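Local coordinates for protein Pcdhgb2 (Mus musculus, PDB 5SZR) that probably serves as a calcium-dependent cell-adhesion protein that may help set up and maintain specific neuronal connections in the brain, at residues A[266-271]-A[289-294]; A[127-132]-A[201-206]; A[62-67]-A[80-85]. One frame throughout, in Å; residues are numbered along the deposited sequence.

How the contacts relate
The chain carries extracellular cadherin domains 3 to 6, with one contact in each of the first three, joining the two facing sheets of a beta sandwich. From the N terminus, contact 3 comes first, bringing strand 63-66 against strand 77-85, with only 12 residues between segments 62-67 and 80-85. Contact 2 follows in the next domain and closes the longest loop, 68 residues between 127-132 and 201-206, the latter on the last strand of that domain's sandwich. Contact 1, in the third domain, again spans a short loop, 17 residues between 266-271 and 289-294. The loops run in series and neither nest nor cross. Contacts 1 and 3 have centres about 107 Å apart, on opposite sides of the chain's centre.

Contact 1 of 3, residues A[266-271]-A[289-294]; sequences SFVSVN and RSFQLT
Val268 meets Phe291 and Leu293 with one methyl each, in a buried apolar cluster. CG1 of Val268 comes up to the rim of the Phe291 ring, close to the ring plane, with CZ of Phe291 3.7 Å away. CG2 of Val268 takes Leu293, 3.6 Å from its CD1, and the two side chains pass alongside one another, running opposite ways. This division of labour follows from chi1 of Val268 (-69°), which sets CG1 anti to the carbonyl carbon and CG2 between N and C. An alanine here would remove both methyls and would probably open a gap between the Phe291 rim and the Leu293 branch.

The aromatic interaction is a T-shaped pair: Phe267 turns its edge to the face of Phe291, ring centroids 6.0 Å apart and planes at 70°. Phe267 also makes a cation-pi contact with Arg281, while Phe283 adds another edge-to-face partner to Phe291.

No hydrogen bond joins the segments; their backbones pair within separate sheets, Ser269 with Phe278 and Phe291 with Val313. Valine, leucine and phenylalanine meeting between two sheets form part of the hydrophobic core of a cadherin-domain beta sandwich.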
loop_
_atom_site.group_PDB
_atom_site.type_symbol
_atom_site.label_atom_id
_atom_site.label_comp_id
_atom_site.label_asym_id
_atom_site.label_seq_id
_atom_site.Cartn_x
_atom_site.Cartn_y
_atom_site.Cartn_z
ATOM N N SER A 266 6.669 35.332 2.890
ATOM C CA SER A 266 7.653 36.091 2.132
ATOM C C SER A 266 8.966 35.341 1.942
ATOM O O SER A 266 9.807 35.797 1.159
ATOM C CB SER A 266 7.918 37.429 2.821
ATOM O OG SER A 266 8.871 38.187 2.100
ATOM N N PHE A 267 9.166 34.216 2.628
ATOM C CA PHE A 267 10.400 33.443 2.516
ATOM C C PHE A 267 10.214 32.172 1.695
ATOM O O PHE A 267 10.907 31.966 0.693
ATOM C CB PHE A 267 10.936 33.092 3.909
ATOM C CG PHE A 267 11.717 34.200 4.554
ATOM C CD1 PHE A 267 13.091 34.106 4.690
ATOM C CD2 PHE A 267 11.078 35.335 5.016
ATOM C CE1 PHE A 267 13.813 35.127 5.282
ATOM C CE2 PHE A 267 11.795 36.357 5.608
ATOM C CZ PHE A 267 13.164 36.252 5.742
ATOM N N VAL A 268 9.297 31.302 2.114
ATOM C CA VAL A 268 9.135 29.992 1.500
ATOM C C VAL A 268 7.656 29.643 1.410
ATOM O O VAL A 268 6.832 30.114 2.201
ATOM C CB VAL A 268 9.893 28.894 2.276
ATOM C CG1 VAL A 268 11.400 29.079 2.132
ATOM C CG2 VAL A 268 9.486 28.912 3.739
ATOM N N SER A 269 7.331 28.814 0.423
ATOM C CA SER A 269 6.014 28.215 0.283
ATOM C C SER A 269 6.201 26.798 -0.230
ATOM O O SER A 269 7.291 26.411 -0.661
ATOM C CB SER A 269 5.121 29.014 -0.670
ATOM O OG SER A 269 5.606 28.919 -1.997
ATOM N N VAL A 270 5.126 26.016 -0.189
ATOM C CA VAL A 270 5.135 24.670 -0.743
ATOM C C VAL A 270 3.909 24.505 -1.628
ATOM O O VAL A 270 2.820 24.986 -1.296
ATOM C CB VAL A 270 5.188 23.590 0.361
ATOM C CG1 VAL A 270 3.878 23.515 1.131
ATOM C CG2 VAL A 270 5.557 22.245 -0.231
ATOM N N ASN A 271 4.102 23.873 -2.782
ATOM C CA ASN A 271 2.976 23.548 -3.644
ATOM C C ASN A 271 2.185 22.400 -3.023
ATOM O O ASN A 271 2.752 21.357 -2.683
ATOM C CB ASN A 271 3.467 23.175 -5.040
ATOM C CG ASN A 271 2.331 22.881 -5.995
ATOM O OD1 ASN A 271 1.737 21.801 -5.962
ATOM N ND2 ASN A 271 2.024 23.842 -6.861
ATOM N N ARG A 289 21.553 33.246 8.121
ATOM C CA ARG A 289 22.288 32.071 7.680
ATOM C C ARG A 289 21.428 30.818 7.613
ATOM O O ARG A 289 21.756 29.902 6.850
ATOM C CB ARG A 289 23.484 31.822 8.609
ATOM C CG ARG A 289 24.546 32.918 8.547
ATOM C CD ARG A 289 25.223 33.119 9.894
ATOM N NE ARG A 289 26.347 32.213 10.108
ATOM C CZ ARG A 289 27.617 32.603 10.178
ATOM N NH1 ARG A 289 27.926 33.886 10.052
ATOM N NH2 ARG A 289 28.577 31.713 10.379
ATOM N N SER A 290 20.329 30.764 8.367
ATOM C CA SER A 290 19.558 29.535 8.486
ATOM C C SER A 290 18.187 29.849 9.070
ATOM O O SER A 290 18.031 30.795 9.847
ATOM C CB SER A 290 20.295 28.517 9.364
ATOM O OG SER A 290 19.589 27.296 9.434
ATOM N N PHE A 291 17.195 29.039 8.692
ATOM C CA PHE A 291 15.881 29.113 9.319
ATOM C C PHE A 291 15.237 27.735 9.318
ATOM O O PHE A 291 15.577 26.862 8.512
ATOM C CB PHE A 291 14.968 30.147 8.639
ATOM C CG PHE A 291 14.735 29.903 7.176
ATOM C CD1 PHE A 291 13.621 29.206 6.746
ATOM C CD2 PHE A 291 15.616 30.398 6.229
ATOM C CE1 PHE A 291 13.399 28.986 5.396
ATOM C CE2 PHE A 291 15.401 30.187 4.878
ATOM C CZ PHE A 291 14.292 29.482 4.461
ATOM N N GLN A 292 14.298 27.548 10.240
ATOM C CA GLN A 292 13.642 26.268 10.447
ATOM C C GLN A 292 12.188 26.327 10.003
ATOM O O GLN A 292 11.546 27.381 10.035
ATOM C CB GLN A 292 13.726 25.842 11.913
ATOM C CG GLN A 292 14.695 24.699 12.146
ATOM C CD GLN A 292 15.036 24.504 13.609
ATOM O OE1 GLN A 292 15.046 25.457 14.393
ATOM N NE2 GLN A 292 15.330 23.264 13.985
ATOM N N LEU A 293 11.670 25.167 9.612
ATOM C CA LEU A 293 10.391 25.065 8.930
ATOM C C LEU A 293 9.750 23.734 9.292
ATOM O O LEU A 293 10.435 22.709 9.349
ATOM C CB LEU A 293 10.600 25.169 7.415
ATOM C CG LEU A 293 9.450 25.579 6.506
ATOM C CD1 LEU A 293 9.054 27.014 6.804
ATOM C CD2 LEU A 293 9.869 25.414 5.052
ATOM N N THR A 294 8.439 23.746 9.535
ATOM C CA THR A 294 7.687 22.520 9.803
ATOM C C THR A 294 6.592 22.368 8.754
ATOM O O THR A 294 5.662 23.180 8.698
ATOM C CB THR A 294 7.090 22.521 11.209
ATOM O OG1 THR A 294 8.144 22.416 12.175
ATOM C CG2 THR A 294 6.148 21.334 11.375
#

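Contact 2 of 3, residues A[127-132]-A[201-206]; sequences TVIALI and ITLHIS
Ile129 and Leu203 make the tightest meeting of this contact, their side chains crossing at about a right angle. CG2 of Ile129 lies 3.6 Å from CD2 of Leu203 and 3.9 Å from its CD1. The same CD1 of Leu203 also touches CD1 of Ile129 at 4.0 Å, so both methyls of the leucine are engaged. With chi1 at -56°, Ile129 holds CG2 anti to its backbone N and facing the leucine, while the extended second torsion (chi2 179°) carries CD1 to the leucine CD1.

Toward Ile201 the fit is slacker. Its CD1 reaches CD1 of Ile132 tip to tip at 4.1 Å, and CB of Ala130 stands 4.3 Å from the same methyl, the short alanine offering little surface. Val112 and Ile185 pack on both Ile132 and Ile201 and help to enclose this end.

Segments 128-132 and 201-206 lie in opposite sheets of the cadherin beta sandwich, their axes 9.6 Å apart at closest approach and their directions 161° apart, close to antiparallel. A classic beta bulge interrupts strand 128-135: Ile129 and Ala130 both face Leu167 on the neighbouring strand. Consecutive residues therefore both direct their CB toward strand 196-206, one meeting Leu203 and the other Ile201.

The outer side of the layers is very different. Val128 and His204 are exposed, Leu131 and Thr202 partly so, and none of them touches the opposing segment. Val128 and Leu131 instead rest on Lys166 of their own sheet. His204 lies against Glu180, and Thr202 uses its OG1 to hydrogen-bond OD1 of Asn182, a residue at an attached glycan and probably its anchor.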
loop_
_atom_site.group_PDB
_atom_site.type_symbol
_atom_site.label_atom_id
_atom_site.label_comp_id
_atom_site.label_asym_id
_atom_site.label_seq_id
_atom_site.Cartn_x
_atom_site.Cartn_y
_atom_site.Cartn_z
ATOM N N THR A 127 -18.801 -10.080 12.369
ATOM C CA THR A 127 -19.633 -9.512 11.319
ATOM C C THR A 127 -20.133 -10.617 10.396
ATOM O O THR A 127 -19.379 -11.517 10.015
ATOM C CB THR A 127 -18.846 -8.470 10.520
ATOM O OG1 THR A 127 -18.363 -7.452 11.407
ATOM C CG2 THR A 127 -19.726 -7.823 9.459
ATOM N N VAL A 128 -21.416 -10.550 10.046
ATOM C CA VAL A 128 -22.057 -11.597 9.256
ATOM C C VAL A 128 -21.761 -11.342 7.783
ATOM O O VAL A 128 -22.268 -10.384 7.194
ATOM C CB VAL A 128 -23.564 -11.651 9.517
ATOM C CG1 VAL A 128 -24.208 -12.718 8.643
ATOM C CG2 VAL A 128 -23.825 -11.921 10.986
ATOM N N ILE A 129 -20.946 -12.206 7.182
ATOM C CA ILE A 129 -20.548 -12.027 5.792
ATOM C C ILE A 129 -21.583 -12.598 4.837
ATOM O O ILE A 129 -21.885 -11.991 3.807
ATOM C CB ILE A 129 -19.170 -12.671 5.553
ATOM C CG1 ILE A 129 -18.132 -12.108 6.518
ATOM C CG2 ILE A 129 -18.719 -12.446 4.118
ATOM C CD1 ILE A 129 -16.782 -12.731 6.327
ATOM N N ALA A 130 -22.134 -13.768 5.152
ATOM C CA ALA A 130 -23.013 -14.447 4.215
ATOM C C ALA A 130 -23.913 -15.402 4.979
ATOM O O ALA A 130 -23.577 -15.867 6.070
ATOM C CB ALA A 130 -22.213 -15.199 3.146
ATOM N N LEU A 131 -25.065 -15.688 4.382
ATOM C CA LEU A 131 -26.013 -16.654 4.913
ATOM C C LEU A 131 -25.958 -17.915 4.061
ATOM O O LEU A 131 -26.018 -17.841 2.828
ATOM C CB LEU A 131 -27.425 -16.067 4.942
ATOM C CG LEU A 131 -27.537 -14.806 5.802
ATOM C CD1 LEU A 131 -28.933 -14.211 5.719
ATOM C CD2 LEU A 131 -27.163 -15.111 7.244
ATOM N N ILE A 132 -25.831 -19.064 4.721
ATOM C CA ILE A 132 -25.608 -20.348 4.067
ATOM C C ILE A 132 -26.784 -21.266 4.382
ATOM O O ILE A 132 -27.195 -21.379 5.543
ATOM C CB ILE A 132 -24.289 -20.993 4.532
ATOM C CG1 ILE A 132 -23.125 -19.993 4.449
ATOM C CG2 ILE A 132 -24.006 -22.264 3.747
ATOM C CD1 ILE A 132 -22.853 -19.465 3.068
ATOM N N ILE A 201 -16.826 -18.394 -2.234
ATOM C CA ILE A 201 -17.302 -17.037 -2.003
ATOM C C ILE A 201 -16.112 -16.102 -2.136
ATOM O O ILE A 201 -15.119 -16.244 -1.411
ATOM C CB ILE A 201 -17.954 -16.890 -0.620
ATOM C CG1 ILE A 201 -19.051 -17.936 -0.426
ATOM C CG2 ILE A 201 -18.512 -15.488 -0.444
ATOM C CD1 ILE A 201 -19.716 -17.860 0.922
ATOM N N THR A 202 -16.208 -15.153 -3.063
ATOM C CA THR A 202 -15.174 -14.145 -3.250
ATOM C C THR A 202 -15.513 -12.912 -2.424
ATOM O O THR A 202 -16.630 -12.390 -2.507
ATOM C CB THR A 202 -15.036 -13.773 -4.726
ATOM O OG1 THR A 202 -14.496 -14.888 -5.451
ATOM C CG2 THR A 202 -14.115 -12.571 -4.891
ATOM N N LEU A 203 -14.552 -12.455 -1.627
ATOM C CA LEU A 203 -14.733 -11.306 -0.749
ATOM C C LEU A 203 -13.844 -10.156 -1.199
ATOM O O LEU A 203 -12.628 -10.324 -1.356
ATOM C CB LEU A 203 -14.424 -11.671 0.704
ATOM C CG LEU A 203 -15.355 -12.736 1.284
ATOM C CD1 LEU A 203 -15.062 -12.964 2.762
ATOM C CD2 LEU A 203 -16.801 -12.327 1.065
ATOM N N HIS A 204 -14.455 -8.997 -1.407
ATOM C CA HIS A 204 -13.742 -7.767 -1.711
ATOM C C HIS A 204 -13.686 -6.924 -0.445
ATOM O O HIS A 204 -14.730 -6.579 0.119
ATOM C CB HIS A 204 -14.429 -7.006 -2.842
ATOM C CG HIS A 204 -14.265 -7.647 -4.184
ATOM N ND1 HIS A 204 -13.221 -8.498 -4.478
ATOM C CD2 HIS A 204 -15.010 -7.561 -5.311
ATOM C CE1 HIS A 204 -13.332 -8.910 -5.728
ATOM N NE2 HIS A 204 -14.408 -8.357 -6.255
ATOM N N ILE A 205 -12.477 -6.612 0.008
ATOM C CA ILE A 205 -12.285 -5.814 1.214
ATOM C C ILE A 205 -12.175 -4.352 0.804
ATOM O O ILE A 205 -11.258 -3.979 0.063
ATOM C CB ILE A 205 -11.039 -6.262 1.990
ATOM C CG1 ILE A 205 -11.099 -7.762 2.301
ATOM C CG2 ILE A 205 -10.896 -5.452 3.267
ATOM C CD1 ILE A 205 -12.213 -8.154 3.247
ATOM N N SER A 206 -13.108 -3.526 1.272
ATOM C CA SER A 206 -13.119 -2.112 0.922
ATOM C C SER A 206 -12.246 -1.306 1.887
ATOM O O SER A 206 -11.971 -1.722 3.016
ATOM C CB SER A 206 -14.550 -1.567 0.913
ATOM O OG SER A 206 -15.167 -1.733 2.174
#

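Contact 3 of 3, residues A[62-67]-A[80-85]; sequences GEITTK and LNVEAK
This is a buried, wholly apolar contact between the two sheets of the first cadherin domain in the chain, where Ile64 of strand 63-66 meets Leu80 and Val82 of strand 77-85. Strand 63-66 is the middle one of its three-stranded sheet, and strand 77-85 lies inside the four-stranded sheet opposite.

Ile64 and Leu80 reach toward each other tip to tip. CD2 of Leu80 is 3.9 Å from CG2 of Ile64 and 4.1 Å from its CD1, so a single leucine methyl sits against both branches of the isoleucine. In Ile64 a chi1 of -60° turns CG2 to Leu80, and a fully extended chi2 (177°) sends CD1 on to Val82, whose CG2 is 4.2 Å from it.

Leu57 packs against both Ile64 and Val82, and Ile96 and Val24 also lie against Ile64. On the Leu80 side, Phe44, Phe55 and Val98 continue the hydrophobic core.

Between these segments only methyl groups meet, with no hydrogen bond, so the contact rests on dispersion and the burial of hydrocarbon, with close fit in place of any directed polar bond.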
loop_
_atom_site.group_PDB
_atom_site.type_symbol
_atom_site.label_atom_id
_atom_site.label_comp_id
_atom_site.label_asym_id
_atom_site.label_seq_id
_atom_site.Cartn_x
_atom_site.Cartn_y
_atom_site.Cartn_z
ATOM N N GLY A 62 -45.725 -65.308 -15.284
ATOM C CA GLY A 62 -45.970 -64.648 -14.021
ATOM C C GLY A 62 -44.738 -64.074 -13.360
ATOM O O GLY A 62 -44.822 -63.632 -12.208
ATOM N N GLU A 63 -43.594 -64.089 -14.043
ATOM C CA GLU A 63 -42.413 -63.398 -13.546
ATOM C C GLU A 63 -42.589 -61.892 -13.695
ATOM O O GLU A 63 -43.151 -61.409 -14.683
ATOM C CB GLU A 63 -41.162 -63.849 -14.300
ATOM C CG GLU A 63 -40.790 -65.307 -14.103
ATOM C CD GLU A 63 -39.475 -65.664 -14.772
ATOM O OE1 GLU A 63 -38.445 -65.048 -14.421
ATOM O OE2 GLU A 63 -39.472 -66.547 -15.657
ATOM N N ILE A 64 -42.104 -61.150 -12.705
ATOM C CA ILE A 64 -42.203 -59.697 -12.683
ATOM C C ILE A 64 -40.794 -59.129 -12.636
ATOM O O ILE A 64 -40.013 -59.460 -11.734
ATOM C CB ILE A 64 -43.030 -59.194 -11.492
ATOM C CG1 ILE A 64 -44.443 -59.765 -11.555
ATOM C CG2 ILE A 64 -43.056 -57.672 -11.467
ATOM C CD1 ILE A 64 -45.285 -59.362 -10.392
ATOM N N THR A 65 -40.469 -58.275 -13.600
ATOM C CA THR A 65 -39.180 -57.609 -13.656
ATOM C C THR A 65 -39.396 -56.123 -13.896
ATOM O O THR A 65 -40.412 -55.706 -14.458
ATOM C CB THR A 65 -38.286 -58.183 -14.762
ATOM O OG1 THR A 65 -38.965 -58.089 -16.020
ATOM C CG2 THR A 65 -37.939 -59.637 -14.475
ATOM N N THR A 66 -38.427 -55.324 -13.458
ATOM C CA THR A 66 -38.428 -53.917 -13.821
ATOM C C THR A 66 -38.063 -53.775 -15.293
ATOM O O THR A 66 -37.325 -54.591 -15.851
ATOM C CB THR A 66 -37.442 -53.125 -12.956
ATOM O OG1 THR A 66 -36.097 -53.527 -13.255
ATOM C CG2 THR A 66 -37.720 -53.357 -11.474
ATOM N N LYS A 67 -38.608 -52.740 -15.932
ATOM C CA LYS A 67 -38.256 -52.431 -17.311
ATOM C C LYS A 67 -37.768 -50.998 -17.473
ATOM O O LYS A 67 -37.538 -50.553 -18.603
ATOM C CB LYS A 67 -39.438 -52.703 -18.247
ATOM C CG LYS A 67 -40.652 -51.818 -18.032
ATOM C CD LYS A 67 -41.763 -52.187 -19.007
ATOM C CE LYS A 67 -42.886 -51.168 -18.982
ATOM N NZ LYS A 67 -44.060 -51.589 -19.797
ATOM N N LEU A 80 -48.811 -53.599 -6.745
ATOM C CA LEU A 80 -49.028 -54.413 -7.933
ATOM C C LEU A 80 -50.133 -55.423 -7.649
ATOM O O LEU A 80 -50.003 -56.254 -6.743
ATOM C CB LEU A 80 -47.741 -55.127 -8.353
ATOM C CG LEU A 80 -46.682 -54.348 -9.142
ATOM C CD1 LEU A 80 -46.042 -53.246 -8.308
ATOM C CD2 LEU A 80 -45.616 -55.296 -9.688
ATOM N N ASN A 81 -51.217 -55.345 -8.413
ATOM C CA ASN A 81 -52.297 -56.320 -8.347
ATOM C C ASN A 81 -52.233 -57.175 -9.604
ATOM O O ASN A 81 -52.253 -56.642 -10.719
ATOM C CB ASN A 81 -53.655 -55.631 -8.225
ATOM C CG ASN A 81 -53.713 -54.665 -7.061
ATOM O OD1 ASN A 81 -53.338 -55.001 -5.938
ATOM N ND2 ASN A 81 -54.179 -53.450 -7.326
ATOM N N VAL A 82 -52.145 -58.490 -9.423
ATOM C CA VAL A 82 -52.032 -59.436 -10.527
ATOM C C VAL A 82 -53.281 -60.304 -10.559
ATOM O O VAL A 82 -53.759 -60.769 -9.517
ATOM C CB VAL A 82 -50.760 -60.298 -10.409
ATOM C CG1 VAL A 82 -50.737 -61.371 -11.484
ATOM C CG2 VAL A 82 -49.518 -59.422 -10.514
ATOM N N GLU A 83 -53.807 -60.519 -11.760
ATOM C CA GLU A 83 -54.989 -61.341 -11.977
ATOM C C GLU A 83 -54.586 -62.581 -12.765
ATOM O O GLU A 83 -54.006 -62.467 -13.850
ATOM C CB GLU A 83 -56.064 -60.553 -12.724
ATOM C CG GLU A 83 -57.331 -61.338 -12.979
ATOM C CD GLU A 83 -58.124 -60.782 -14.141
ATOM O OE1 GLU A 83 -57.503 -60.216 -15.067
ATOM O OE2 GLU A 83 -59.367 -60.909 -14.125
ATOM N N ALA A 84 -54.893 -63.755 -12.219
ATOM C CA ALA A 84 -54.609 -65.025 -12.873
ATOM C C ALA A 84 -55.894 -65.598 -13.456
ATOM O O ALA A 84 -56.884 -65.764 -12.737
ATOM C CB ALA A 84 -53.985 -66.018 -11.891
ATOM N N LYS A 85 -55.872 -65.905 -14.754
ATOM C CA LYS A 85 -57.042 -66.405 -15.469
ATOM C C LYS A 85 -56.702 -67.724 -16.148
ATOM O O LYS A 85 -55.829 -67.769 -17.020
ATOM C CB LYS A 85 -57.532 -65.387 -16.502
ATOM C CG LYS A 85 -58.860 -64.736 -16.158
#